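Local coordinates for protein putative prolyl-tRNA synthetase (Leishmania major, PDB 5XIL) that probably catalyses the ATP-dependent attachment of L-proline to tRNA(Pro), the catalytic, anticodon-binding and C-terminal zinc-binding parts being those in this chain, at residues P130-M135 and C163-A168; E170-V175 and S230-Q235; A364-A369 and V381-Q386; L354-G359 and L368-R373; K47-F52 and A183-Q188. All coordinates share one frame; numbering follows the deposited sequence. Where two conformers were deposited one is given.

Contact 1. Residues P130-M135 and C163-A168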
# COMPACT_ATOMS: atom_id res chain seq x y z
N PRO A 130 -14.79 18.63 -7.05
CA PRO A 130 -13.38 18.78 -6.59
C PRO A 130 -12.39 17.81 -7.25
O PRO A 130 -12.77 16.74 -7.74
CB PRO A 130 -13.51 18.50 -5.11
CG PRO A 130 -14.59 17.48 -5.03
CD PRO A 130 -15.62 17.95 -6.03
N VAL A 131 -11.11 18.20 -7.32
CA VAL A 131 -10.05 17.28 -7.74
C VAL A 131 -9.39 16.88 -6.42
O VAL A 131 -8.94 17.78 -5.70
CB VAL A 131 -9.04 17.97 -8.67
CG1 VAL A 131 -7.81 17.11 -9.00
CG2 VAL A 131 -9.74 18.28 -10.00
N ARG A 132 -9.39 15.58 -6.08
CA ARG A 132 -8.84 15.17 -4.77
C ARG A 132 -7.97 13.94 -4.98
O ARG A 132 -8.46 12.83 -5.26
CB ARG A 132 -9.98 14.79 -3.83
CG ARG A 132 -11.02 15.89 -3.62
CD ARG A 132 -12.23 15.40 -2.91
NE ARG A 132 -11.91 15.25 -1.52
CZ ARG A 132 -12.75 14.67 -0.67
NH1 ARG A 132 -13.94 14.23 -1.12
NH2 ARG A 132 -12.45 14.60 0.61
N LEU A 133 -6.68 14.16 -4.91
CA LEU A 133 -5.67 13.16 -5.29
C LEU A 133 -4.59 12.98 -4.20
O LEU A 133 -4.17 13.96 -3.58
CB LEU A 133 -5.01 13.52 -6.61
CG LEU A 133 -5.98 13.61 -7.84
CD1 LEU A 133 -5.30 14.18 -9.05
CD2 LEU A 133 -6.65 12.29 -8.16
N ASN A 134 -4.17 11.74 -4.00
CA ASN A 134 -3.19 11.36 -3.07
C ASN A 134 -2.19 10.47 -3.73
O ASN A 134 -2.51 9.66 -4.62
CB ASN A 134 -3.88 10.59 -1.92
CG ASN A 134 -2.91 10.10 -0.88
OD1 ASN A 134 -2.23 10.91 -0.25
ND2 ASN A 134 -2.75 8.78 -0.75
N MET A 135 -0.96 10.54 -3.25
CA MET A 135 0.12 9.69 -3.71
C MET A 135 0.91 9.17 -2.52
O MET A 135 1.12 9.90 -1.57
CB MET A 135 1.08 10.54 -4.53
CG MET A 135 0.50 11.03 -5.80
SD MET A 135 1.72 12.05 -6.69
CE MET A 135 1.89 13.41 -5.56
N CYS A 163 -5.69 18.74 -3.05
CA CYS A 163 -7.08 18.89 -3.43
C CYS A 163 -7.39 20.33 -3.89
O CYS A 163 -6.77 21.28 -3.46
CB CYS A 163 -7.99 18.49 -2.25
SG CYS A 163 -7.65 16.74 -1.70
N ALA A 164 -8.42 20.44 -4.72
CA ALA A 164 -8.91 21.71 -5.25
C ALA A 164 -10.42 21.62 -5.23
O ALA A 164 -11.00 20.65 -5.76
CB ALA A 164 -8.45 21.87 -6.69
N TRP A 165 -11.05 22.62 -4.63
CA TRP A 165 -12.48 22.65 -4.44
C TRP A 165 -13.04 23.96 -5.08
O TRP A 165 -12.35 24.94 -5.14
CB TRP A 165 -12.82 22.70 -2.96
CG TRP A 165 -12.41 21.50 -2.17
CD1 TRP A 165 -11.17 21.23 -1.65
CD2 TRP A 165 -13.25 20.40 -1.84
NE1 TRP A 165 -11.22 20.00 -1.00
CE2 TRP A 165 -12.47 19.48 -1.10
CE3 TRP A 165 -14.60 20.12 -2.06
CZ2 TRP A 165 -13.03 18.29 -0.56
CZ3 TRP A 165 -15.13 18.92 -1.59
CH2 TRP A 165 -14.33 18.01 -0.86
N ALA A 166 -14.33 23.96 -5.37
CA ALA A 166 -15.07 25.16 -5.81
C ALA A 166 -15.22 26.26 -4.75
O ALA A 166 -15.03 27.43 -5.09
CB ALA A 166 -16.46 24.75 -6.39
N LYS A 167 -15.51 25.88 -3.50
CA LYS A 167 -15.73 26.82 -2.40
C LYS A 167 -14.67 26.75 -1.31
O LYS A 167 -14.18 25.69 -0.97
CB LYS A 167 -17.09 26.62 -1.71
CG LYS A 167 -18.32 26.73 -2.60
CD LYS A 167 -19.56 27.23 -1.84
CE LYS A 167 -19.84 26.48 -0.55
NZ LYS A 167 -20.33 25.10 -0.79
N ALA A 168 -14.43 27.88 -0.67
CA ALA A 168 -13.49 27.99 0.44
C ALA A 168 -13.87 27.11 1.61
O ALA A 168 -13.03 26.52 2.26
CB ALA A 168 -13.42 29.42 0.91
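The indole of Trp-165 has Pro-130 over one face: CB of the proline stands 3.6 Å from Trp-165 CE3, and its line to the six-membered-ring centroid is 21° off the ring normal, a CH-pi contact. CG of Pro-130 follows over the CZ3 corner. Arg-132 crosses the CZ2-CH2 side of the same indole obliquely, its guanidinium plane turned 48° from the ring, so this is no flat stack. CZ2 of Trp-165 sits above one face of that guanidinium, 3.4 Å from Arg-132 NE. The torsions explain the meeting: Trp-165 CG and Arg-132 CG both lie anti to their carbonyl carbons, and the arginine then bends at chi3 (76°) to bring NE and CZ close to the CZ2-CH2 side.

Beneath the side chains runs an antiparallel strand pair, the short axes 4.7 Å apart. Val-131 and Ala-164 form the hydrogen-bonded pair: Val-131 N gives to Ala-164 O at 2.9 Å, Ala-164 N returns a bond to Val-131 O at 2.9 Å, and both lie in the carbonyl planes. Arg-132 and Cys-163 are the adjacent non-hydrogen-bonded pair, and Cys-163 SG packs 3.7 Å from Arg-132 CB on the same face of the sheet. The opposite face, carrying Val-131, is covered by Tyr-119 of helix 111-122.

Both strands belong to the antiparallel sheet of the class II synthetase core. Glu-174 of helix 168-189 takes a salt bridge from Arg-132 NH2 and a hydrogen bond from Trp-165 NE1, so one carboxylate fixes both flat groups. The adjacent guanidinium would be expected to favour the ionised form of that acid.

Contact 2. Residues E170-V175 and S230-Q235; sequences ECAKEV and SHNLGQ
The side-chain amide of Asn-232 is gripped by two hydrogen bonds, one at each end: OD1 accepts from Gly-234 N at 2.9 Å with an N-H...O angle of 159°, an Asx turn, and ND2 is bonded to Tyr-210 OH on the adjoining strand 210-218. The setting is a helix packed on a strand of the class II synthetase core: helix 168-189 lies along strand 223-234 and runs antiparallel to it, the short segments at 168° with their axes 8.3 Å apart.

Cys-171 and Ala-172 of the helix meet this fixed amide. Cys-171 SG approaches Asn-232 OD1 at 3.9 Å, a van der Waals contact, and the CA and CB of Ala-172 lie against ND2.

One turn later, Val-175 has the largest contact surface of the segment. Its two methyls touch successive residues of the strand: CG1, anti to the backbone N, packs 3.6 Å from Ser-230 OG, while CG2 reaches 3.7 Å from His-231 O and also touches Asn-232 CB. The valine and asparagine side chains cross at about a right angle.

The CB of His-231 points away from the helix, and ND1 bonds to Thr-211. Further along, Leu-233 and Gly-234 together face Gln-259 in a classic beta bulge, where Gly-234 has a positive phi; the Asx turn spans this irregularity.

A single hydrogen bond joins the two segments directly. Ser-230 places OG anti to its backbone N and donates to Val-175 O at 2.8 Å, in the carbonyl plane and on a lone pair, with a C=O...O angle of 115°.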
# COMPACT_ATOMS: atom_id res chain seq x y z
N GLU A 170 -15.41 24.28 1.72
CA GLU A 170 -15.15 22.91 1.45
C GLU A 170 -13.68 22.57 1.71
O GLU A 170 -13.36 21.52 2.30
CB GLU A 170 -15.42 22.61 -0.01
CG GLU A 170 -16.93 22.82 -0.34
CD GLU A 170 -17.23 22.73 -1.83
OE1 GLU A 170 -16.45 23.21 -2.74
OE2 GLU A 170 -18.27 22.12 -2.09
N CYS A 171 -12.84 23.45 1.21
CA CYS A 171 -11.39 23.30 1.29
C CYS A 171 -10.96 23.33 2.78
O CYS A 171 -10.28 22.41 3.23
CB CYS A 171 -10.74 24.39 0.48
SG CYS A 171 -8.93 24.40 0.50
N ALA A 172 -11.45 24.32 3.54
CA ALA A 172 -11.15 24.46 4.97
C ALA A 172 -11.61 23.30 5.78
O ALA A 172 -10.91 22.86 6.72
CB ALA A 172 -11.76 25.73 5.57
N LYS A 173 -12.77 22.77 5.43
CA LYS A 173 -13.31 21.64 6.16
C LYS A 173 -12.43 20.39 5.95
O LYS A 173 -12.13 19.71 6.91
CB LYS A 173 -14.75 21.36 5.75
CG LYS A 173 -15.36 20.03 6.20
CD LYS A 173 -16.85 20.07 5.83
CE LYS A 173 -17.62 18.83 6.29
NZ LYS A 173 -16.98 17.66 5.62
N GLU A 174 -11.95 20.17 4.73
CA GLU A 174 -11.12 18.98 4.45
C GLU A 174 -9.76 19.08 5.13
O GLU A 174 -9.18 18.07 5.56
CB GLU A 174 -10.95 18.81 2.96
CG GLU A 174 -10.27 17.48 2.60
CD GLU A 174 -10.04 17.32 1.11
OE1 GLU A 174 -9.59 18.30 0.41
OE2 GLU A 174 -10.26 16.20 0.64
N VAL A 175 -9.22 20.30 5.14
CA VAL A 175 -7.95 20.57 5.84
C VAL A 175 -7.96 19.99 7.25
O VAL A 175 -7.02 19.30 7.66
CB VAL A 175 -7.67 22.08 5.88
CG1 VAL A 175 -6.61 22.38 6.92
CG2 VAL A 175 -7.17 22.57 4.52
N SER A 230 -1.24 19.88 7.55
CA SER A 230 -2.29 20.02 6.56
C SER A 230 -2.48 21.52 6.24
O SER A 230 -2.80 22.30 7.17
CB SER A 230 -3.60 19.42 7.12
OG SER A 230 -4.68 19.48 6.16
N HIS A 231 -2.30 21.90 4.95
CA HIS A 231 -2.16 23.32 4.57
C HIS A 231 -3.44 23.75 3.80
O HIS A 231 -3.85 23.06 2.91
CB HIS A 231 -0.98 23.47 3.62
CG HIS A 231 0.27 22.86 4.12
ND1 HIS A 231 0.93 23.35 5.21
CD2 HIS A 231 1.00 21.83 3.67
CE1 HIS A 231 2.02 22.64 5.41
NE2 HIS A 231 2.07 21.69 4.50
N ASN A 232 -4.03 24.89 4.17
CA ASN A 232 -4.98 25.58 3.34
C ASN A 232 -4.20 26.56 2.44
O ASN A 232 -3.61 27.53 2.93
CB ASN A 232 -5.98 26.27 4.21
CG ASN A 232 -7.13 26.81 3.40
OD1 ASN A 232 -6.92 27.21 2.30
ND2 ASN A 232 -8.33 26.80 3.95
N LEU A 233 -4.10 26.23 1.15
CA LEU A 233 -3.34 26.98 0.22
C LEU A 233 -4.17 28.14 -0.38
O LEU A 233 -3.64 28.85 -1.16
CB LEU A 233 -2.80 26.12 -0.93
CG LEU A 233 -2.08 24.83 -0.50
CD1 LEU A 233 -1.68 23.97 -1.64
CD2 LEU A 233 -0.90 25.23 0.34
N GLY A 234 -5.41 28.31 0.02
CA GLY A 234 -6.36 29.23 -0.63
C GLY A 234 -6.37 29.21 -2.14
O GLY A 234 -6.30 28.16 -2.79
N GLN A 235 -6.30 30.42 -2.73
CA GLN A 235 -6.26 30.55 -4.18
C GLN A 235 -4.86 30.89 -4.70
O GLN A 235 -4.67 31.14 -5.90
CB GLN A 235 -7.25 31.65 -4.60
CG GLN A 235 -8.67 31.27 -4.32
CD GLN A 235 -9.66 32.40 -4.58
OE1 GLN A 235 -9.44 33.49 -4.14
NE2 GLN A 235 -10.76 32.09 -5.20

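Contact 3. Residues A364-A369 and V381-Q386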
# COMPACT_ATOMS: atom_id res chain seq x y z
N ALA A 364 1.44 -27.66 33.13
CA ALA A 364 0.69 -28.50 34.07
C ALA A 364 -0.53 -27.79 34.62
O ALA A 364 -1.60 -28.39 34.79
CB ALA A 364 1.58 -28.92 35.20
N GLU A 365 -0.38 -26.51 34.92
CA GLU A 365 -1.49 -25.72 35.41
C GLU A 365 -2.36 -25.03 34.36
O GLU A 365 -3.32 -24.36 34.73
CB GLU A 365 -0.98 -24.65 36.42
CG GLU A 365 -0.20 -25.15 37.61
CD GLU A 365 -1.04 -25.94 38.62
OE1 GLU A 365 -2.29 -25.90 38.58
OE2 GLU A 365 -0.40 -26.58 39.47
N ARG A 366 -2.05 -25.21 33.08
CA ARG A 366 -2.82 -24.55 32.04
C ARG A 366 -2.94 -23.10 32.48
O ARG A 366 -4.03 -22.60 32.73
CB ARG A 366 -4.21 -25.19 31.91
CG ARG A 366 -4.20 -26.57 31.29
CD ARG A 366 -3.43 -26.59 29.98
NE ARG A 366 -4.20 -26.01 28.89
CZ ARG A 366 -3.98 -26.27 27.60
NH1 ARG A 366 -3.02 -27.11 27.25
NH2 ARG A 366 -4.73 -25.69 26.67
N SER A 367 -1.79 -22.45 32.57
CA SER A 367 -1.70 -21.08 33.04
C SER A 367 -0.42 -20.40 32.53
O SER A 367 0.68 -20.74 32.95
CB SER A 367 -1.69 -21.00 34.56
OG SER A 367 -1.62 -19.64 35.03
N LEU A 368 -0.61 -19.39 31.68
CA LEU A 368 0.55 -18.80 30.96
C LEU A 368 1.12 -17.68 31.78
O LEU A 368 0.39 -16.86 32.26
CB LEU A 368 0.04 -18.22 29.63
CG LEU A 368 -0.74 -19.20 28.73
CD1 LEU A 368 -1.16 -18.50 27.47
CD2 LEU A 368 0.13 -20.43 28.44
N ALA A 369 2.42 -17.64 31.92
CA ALA A 369 3.07 -16.54 32.55
C ALA A 369 3.39 -15.47 31.48
O ALA A 369 4.14 -15.74 30.57
CB ALA A 369 4.37 -16.99 33.16
N VAL A 381 -2.22 -15.89 32.76
CA VAL A 381 -3.39 -15.95 31.91
C VAL A 381 -3.76 -17.40 31.68
O VAL A 381 -2.95 -18.19 31.21
CB VAL A 381 -3.13 -15.26 30.56
CG1 VAL A 381 -4.34 -15.45 29.66
CG2 VAL A 381 -2.84 -13.79 30.79
N ALA A 382 -5.02 -17.73 31.94
CA ALA A 382 -5.52 -19.13 31.78
C ALA A 382 -5.38 -19.58 30.34
O ALA A 382 -5.67 -18.81 29.38
CB ALA A 382 -6.99 -19.21 32.23
N TRP A 383 -4.94 -20.83 30.15
CA TRP A 383 -4.80 -21.40 28.86
C TRP A 383 -5.94 -22.32 28.57
O TRP A 383 -5.99 -23.45 29.10
CB TRP A 383 -3.48 -22.10 28.74
CG TRP A 383 -3.17 -22.55 27.36
CD1 TRP A 383 -3.87 -22.32 26.22
CD2 TRP A 383 -2.03 -23.29 26.97
NE1 TRP A 383 -3.26 -22.91 25.16
CE2 TRP A 383 -2.10 -23.46 25.58
CE3 TRP A 383 -0.95 -23.80 27.67
CZ2 TRP A 383 -1.16 -24.20 24.87
CZ3 TRP A 383 0.01 -24.47 26.97
CH2 TRP A 383 -0.11 -24.69 25.57
N ASP A 384 -6.86 -21.81 27.77
CA ASP A 384 -8.15 -22.43 27.49
C ASP A 384 -8.75 -21.74 26.26
O ASP A 384 -8.04 -21.00 25.54
CB ASP A 384 -9.06 -22.41 28.74
CG ASP A 384 -9.32 -20.98 29.27
OD1 ASP A 384 -9.44 -20.00 28.49
OD2 ASP A 384 -9.40 -20.87 30.48
N ALA A 385 -10.03 -22.00 25.99
CA ALA A 385 -10.77 -21.44 24.86
C ALA A 385 -10.79 -19.88 24.82
O ALA A 385 -11.02 -19.28 23.77
CB ALA A 385 -12.21 -21.96 24.84
N GLN A 386 -10.62 -19.27 25.96
CA GLN A 386 -10.73 -17.82 26.09
C GLN A 386 -9.39 -17.11 25.93
O GLN A 386 -9.35 -15.86 25.92
CB GLN A 386 -11.25 -17.44 27.47
CG GLN A 386 -12.74 -17.54 27.57
CD GLN A 386 -13.20 -18.98 27.67
OE1 GLN A 386 -12.69 -19.76 28.50
NE2 GLN A 386 -14.16 -19.35 26.85
O HOH W 1 -7.03 -25.79 29.47
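Arg-366 lays its guanidinium flat on the indole of Trp-383, the planes 12° apart and CZ 3.8 Å from the centroid of the five-membered ring, a cation-pi stack. NH2 sits above the NE1-CD1 side of the indole; NH2 and NE1 are both donors and do not bond. In the guanidinium plane, Arg-366 NE donates to Trp-383 O at 3.1 Å, approaching from above the carbonyl plane, and a water donates to the same oxygen. Leu-368 CD2 packs 3.6 Å from Trp-383 CE3.

Bends at chi2 (-51°) and chi3 (-77°) fold the arginine over the ring. Its backbone, with positive phi, closes helix 360-365 in a Schellman motif just before strand 367-372. That strand and strand 378-382 form a beta hairpin of the anticodon-binding domain. In it Leu-368 and Val-381 are a hydrogen-bonded pair: Leu-368 N gives to Val-381 O at 2.7 Å and Val-381 N to Leu-368 O at 2.8 Å. Ser-367 and Ala-382 follow as a non-hydrogen-bonded pair.

Outside this shell, Glu-322 of helix 306-325 accepts from Trp-383 NE1, and Leu-319 packs on the indole. Asp-384 OD1 caps the next helix, accepting from Gln-386 N at 2.9 Å.

Contact 4. Residues L354-G359 and L368-R373; sequences LRVELG and LAVAVR
Leu-354 pushes CD2 between two valine methyls of the facing strand, 3.9 Å from Val-370 CG1 and 4.0 Å from Val-372 CG2. Its CG is anti to the carbonyl carbon, which swings the branch across. Val-356 fills the next place on this face, its CG1 against Leu-368 CB and its CG2 4.2 Å from Val-370 CG2.

The other face is polar above small residues. Arg-355 bends at chi3 (72°) and grips Glu-357 side-on: NE and NH2 both donate to OE2 at 2.9 Å, in the guanidinium plane and on the carboxylate's anti lone pair. The methyl of Ala-371 sits under this salt bridge, its CB 3.6 Å from Arg-355 NH2. Glu-357 OE1 pairs with Arg-378, so the carboxylate bridges two arginines and probably stays ionised.

The backbones are antiparallel. Arg-355 and Ala-371 exchange two bonds, and Glu-357 N donates to Ala-369 O at 3.0 Å; Ala-369 N and Glu-357 O are buried without partners.

In the mixed sheet of the anticodon-binding domain, strand 354-358 runs parallel to 293-297 on its other side, and strand 367-372 pairs onward with 378-382. Helix 387-412 covers Leu-354 and Val-372, while helix 306-325 packs on Val-356 and Leu-358.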
# COMPACT_ATOMS: atom_id res chain seq x y z
N LEU A 354 4.19 -8.34 24.51
CA LEU A 354 3.93 -9.39 25.52
C LEU A 354 4.87 -10.53 25.30
O LEU A 354 5.14 -10.94 24.13
CB LEU A 354 2.51 -9.90 25.42
CG LEU A 354 1.35 -8.96 25.72
CD1 LEU A 354 0.01 -9.59 25.46
CD2 LEU A 354 1.50 -8.39 27.11
N ARG A 355 5.41 -11.07 26.38
CA ARG A 355 6.18 -12.25 26.31
C ARG A 355 5.48 -13.35 27.16
O ARG A 355 5.09 -13.08 28.27
CB ARG A 355 7.54 -12.05 26.88
CG ARG A 355 8.30 -13.38 27.06
CD ARG A 355 9.69 -13.19 27.62
NE ARG A 355 9.76 -12.80 29.02
CZ ARG A 355 10.39 -11.73 29.47
NH1 ARG A 355 10.93 -10.84 28.63
NH2 ARG A 355 10.43 -11.50 30.78
N VAL A 356 5.32 -14.52 26.57
CA VAL A 356 4.74 -15.70 27.24
C VAL A 356 5.91 -16.63 27.49
O VAL A 356 6.59 -17.00 26.57
CB VAL A 356 3.66 -16.44 26.40
CG1 VAL A 356 3.32 -17.78 27.10
CG2 VAL A 356 2.42 -15.65 26.21
N GLU A 357 6.12 -16.97 28.75
CA GLU A 357 7.15 -17.88 29.19
C GLU A 357 6.42 -19.18 29.52
O GLU A 357 5.52 -19.17 30.37
CB GLU A 357 7.83 -17.30 30.43
CG GLU A 357 8.29 -15.86 30.29
CD GLU A 357 8.75 -15.17 31.58
OE1 GLU A 357 8.89 -15.87 32.63
OE2 GLU A 357 8.98 -13.93 31.57
N LEU A 358 6.69 -20.24 28.77
CA LEU A 358 5.91 -21.47 28.82
C LEU A 358 6.87 -22.56 29.32
O LEU A 358 7.85 -22.98 28.65
CB LEU A 358 5.32 -21.80 27.47
CG LEU A 358 4.06 -22.64 27.40
CD1 LEU A 358 3.62 -22.89 25.98
CD2 LEU A 358 4.24 -23.99 28.01
N GLY A 359 6.69 -22.88 30.58
CA GLY A 359 7.44 -23.96 31.20
C GLY A 359 6.60 -25.13 31.72
O GLY A 359 5.37 -25.21 31.54
N LEU A 368 -0.61 -19.39 31.68
CA LEU A 368 0.55 -18.80 30.96
C LEU A 368 1.12 -17.68 31.78
O LEU A 368 0.39 -16.86 32.26
CB LEU A 368 0.04 -18.22 29.63
CG LEU A 368 -0.74 -19.20 28.73
CD1 LEU A 368 -1.16 -18.50 27.47
CD2 LEU A 368 0.13 -20.43 28.44
N ALA A 369 2.42 -17.64 31.92
CA ALA A 369 3.07 -16.54 32.55
C ALA A 369 3.39 -15.47 31.48
O ALA A 369 4.14 -15.74 30.57
CB ALA A 369 4.37 -16.99 33.16
N VAL A 370 2.85 -14.29 31.67
CA VAL A 370 2.89 -13.23 30.65
C VAL A 370 3.61 -12.06 31.26
O VAL A 370 3.27 -11.62 32.32
CB VAL A 370 1.49 -12.82 30.24
CG1 VAL A 370 1.55 -11.70 29.17
CG2 VAL A 370 0.74 -13.98 29.71
N ALA A 371 4.66 -11.62 30.60
CA ALA A 371 5.42 -10.48 31.02
C ALA A 371 5.06 -9.33 30.07
O ALA A 371 5.22 -9.49 28.84
CB ALA A 371 6.89 -10.81 30.84
N VAL A 372 4.55 -8.22 30.62
CA VAL A 372 4.16 -7.03 29.85
C VAL A 372 5.34 -6.07 29.69
O VAL A 372 5.94 -5.62 30.69
CB VAL A 372 3.03 -6.28 30.56
CG1 VAL A 372 2.54 -5.15 29.74
CG2 VAL A 372 1.90 -7.24 30.88
N ARG A 373 5.76 -5.84 28.45
CA ARG A 373 6.95 -5.10 28.18
C ARG A 373 6.93 -3.62 28.69
O ARG A 373 7.93 -3.14 29.29
CB ARG A 373 7.27 -5.12 26.70
CG ARG A 373 8.48 -4.28 26.28
CD ARG A 373 9.81 -4.72 26.82
NE ARG A 373 10.88 -3.84 26.36
CZ ARG A 373 11.23 -2.71 26.93
NH1 ARG A 373 10.68 -2.30 28.09
NH2 ARG A 373 12.17 -2.02 26.36

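Contact 5. Residues K47-F52 and A183-Q188; sequences KCVQRF and ASVYEQ
Apolar contacts carry most of this helix pair. Val-49 and Val-185 hold the nearest backbones, CA atoms 6.9 Å apart, and their side chains cross at about a right angle, with Val-49 CG2 4.2 Å from Val-185 CG1. Phe-52 contributes the largest share of the buried surface. Its CG is anti to the backbone N (chi1 176°), which directs the ring at the second helix, and there it slides past Val-185 in the opposite direction. Val-185 CG2 meets the ring at its edge, in plane, 4.0 Å from Phe-52 CD2. One valine thus divides its branches between two partners, CG1 on Val-49 and CG2 on Phe-52.

Polar groups meet the ring without any hydrogen bond across the contact. Gln-188 OE1 lies in the ring plane at its edge, 3.6 Å from Phe-52 CZ, and the amide plane stands 76° from that of the ring. An oxygen so placed faces the ring's C-H rim, which probably makes the approach mildly favourable. Val-185 N is also near the edge, 3.7 Å from Phe-52 CE2. Ser-184 packs its CB against the same corner, while its OG bonds back to Glu-180 O within the helix.

The short axes approach to 10.9 Å and cross at 130°; residues 185-188 form a wider pi-type turn.

Helix 40-60 also touches Leu-189 through Val-49 and Phe-52, and it lies at the dimer interface, where Lys-47 and Arg-51 make salt bridges with Glu-58 of the second subunit. Helix 168-189, part of the class II synthetase core, has helix 267-276 against Tyr-186.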
# COMPACT_ATOMS: atom_id res chain seq x y z
N LYS A 47 3.64 0.01 6.97
CA LYS A 47 2.55 -0.77 6.31
C LYS A 47 1.21 -0.52 7.02
O LYS A 47 0.20 -0.33 6.38
CB LYS A 47 2.89 -2.23 6.33
CG LYS A 47 2.02 -3.00 5.44
CD LYS A 47 2.31 -4.49 5.68
CE LYS A 47 2.30 -5.27 4.38
NZ LYS A 47 2.45 -6.73 4.70
N CYS A 48 1.24 -0.48 8.34
CA CYS A 48 0.07 -0.28 9.19
C CYS A 48 -0.50 1.10 8.99
O CYS A 48 -1.73 1.30 8.90
CB CYS A 48 0.37 -0.45 10.68
SG CYS A 48 0.65 -2.17 11.13
N VAL A 49 0.42 2.08 8.90
CA VAL A 49 0.02 3.44 8.62
C VAL A 49 -0.63 3.58 7.26
O VAL A 49 -1.71 4.26 7.08
CB VAL A 49 1.19 4.42 8.77
CG1 VAL A 49 0.81 5.81 8.25
CG2 VAL A 49 1.66 4.45 10.21
N GLN A 50 -0.03 2.94 6.28
CA GLN A 50 -0.59 2.96 4.94
C GLN A 50 -2.03 2.40 4.90
O GLN A 50 -2.91 2.98 4.30
CB GLN A 50 0.24 2.16 3.96
CG GLN A 50 1.48 2.84 3.52
CD GLN A 50 2.32 2.03 2.51
OE1 GLN A 50 2.43 0.83 2.62
NE2 GLN A 50 2.92 2.71 1.60
N ARG A 51 -2.26 1.27 5.53
CA ARG A 51 -3.57 0.68 5.60
C ARG A 51 -4.59 1.59 6.26
O ARG A 51 -5.65 1.85 5.69
CB ARG A 51 -3.51 -0.67 6.25
CG ARG A 51 -2.83 -1.68 5.33
CD ARG A 51 -2.57 -3.00 6.06
NE ARG A 51 -1.90 -3.95 5.18
CZ ARG A 51 -1.22 -5.01 5.63
NH1 ARG A 51 -1.15 -5.24 6.91
NH2 ARG A 51 -0.63 -5.84 4.78
N PHE A 52 -4.24 2.12 7.42
CA PHE A 52 -5.12 2.81 8.32
C PHE A 52 -5.41 4.18 7.73
O PHE A 52 -6.54 4.55 7.63
CB PHE A 52 -4.44 2.93 9.70
CG PHE A 52 -5.19 3.72 10.75
CD1 PHE A 52 -6.22 3.14 11.47
CD2 PHE A 52 -4.88 5.06 11.00
CE1 PHE A 52 -6.88 3.85 12.46
CE2 PHE A 52 -5.52 5.76 12.01
CZ PHE A 52 -6.54 5.17 12.71
N ALA A 183 -3.83 13.08 13.39
CA ALA A 183 -3.93 12.96 14.83
C ALA A 183 -4.25 11.50 15.19
O ALA A 183 -3.70 10.98 16.17
CB ALA A 183 -4.99 13.88 15.43
N SER A 184 -5.19 10.92 14.46
CA SER A 184 -5.61 9.54 14.71
C SER A 184 -4.50 8.54 14.45
O SER A 184 -4.36 7.58 15.18
CB SER A 184 -6.81 9.15 13.91
OG SER A 184 -7.84 10.06 14.18
N VAL A 185 -3.73 8.74 13.41
CA VAL A 185 -2.47 7.98 13.24
C VAL A 185 -1.63 7.91 14.50
O VAL A 185 -1.33 6.82 15.01
CB VAL A 185 -1.63 8.42 12.02
CG1 VAL A 185 -0.28 7.70 11.98
CG2 VAL A 185 -2.40 8.14 10.75
N TYR A 186 -1.26 9.07 15.02
CA TYR A 186 -0.41 9.13 16.18
C TYR A 186 -1.10 8.52 17.40
O TYR A 186 -0.53 7.65 18.06
CB TYR A 186 -0.06 10.59 16.51
CG TYR A 186 1.11 11.06 15.66
CD1 TYR A 186 2.40 10.62 15.97
CD2 TYR A 186 0.96 11.88 14.56
CE1 TYR A 186 3.49 11.00 15.24
CE2 TYR A 186 2.06 12.28 13.79
CZ TYR A 186 3.34 11.90 14.18
OH TYR A 186 4.50 12.17 13.46
N GLU A 187 -2.33 8.91 17.62
CA GLU A 187 -3.03 8.51 18.85
C GLU A 187 -3.49 7.02 18.86
O GLU A 187 -3.22 6.27 19.84
CB GLU A 187 -4.23 9.43 19.13
CG GLU A 187 -3.90 10.85 19.51
CD GLU A 187 -5.10 11.80 19.50
OE1 GLU A 187 -6.08 11.51 18.85
OE2 GLU A 187 -5.03 12.91 20.07
N GLN A 188 -4.15 6.64 17.77
CA GLN A 188 -4.84 5.35 17.69
C GLN A 188 -3.91 4.27 17.24
O GLN A 188 -4.04 3.15 17.73
CB GLN A 188 -6.05 5.43 16.79
CG GLN A 188 -7.04 6.40 17.35
CD GLN A 188 -8.25 6.52 16.49
OE1 GLN A 188 -8.60 5.61 15.69
NE2 GLN A 188 -8.90 7.64 16.60

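Contacts 2 and 5 both use helix 168-189, about 21 Å apart between centres, and its Glu-174 ties contact 1 to contact 2. Contacts 3 and 4 form a second group in the anticodon-binding domain, sharing strand 367-372, with centres about 54 and 50 Å from that of contact 1. Contacts 2, 4 and 5 are buried, whereas 1 and 3 are partly buried. Both partly buried ones set an arginine against a tryptophan, flat in contact 3 and oblique in contact 1. The buried ones differ: strand pairing with a polar face in 4, a single serine bond in 2, and bond-free helix packing in 5.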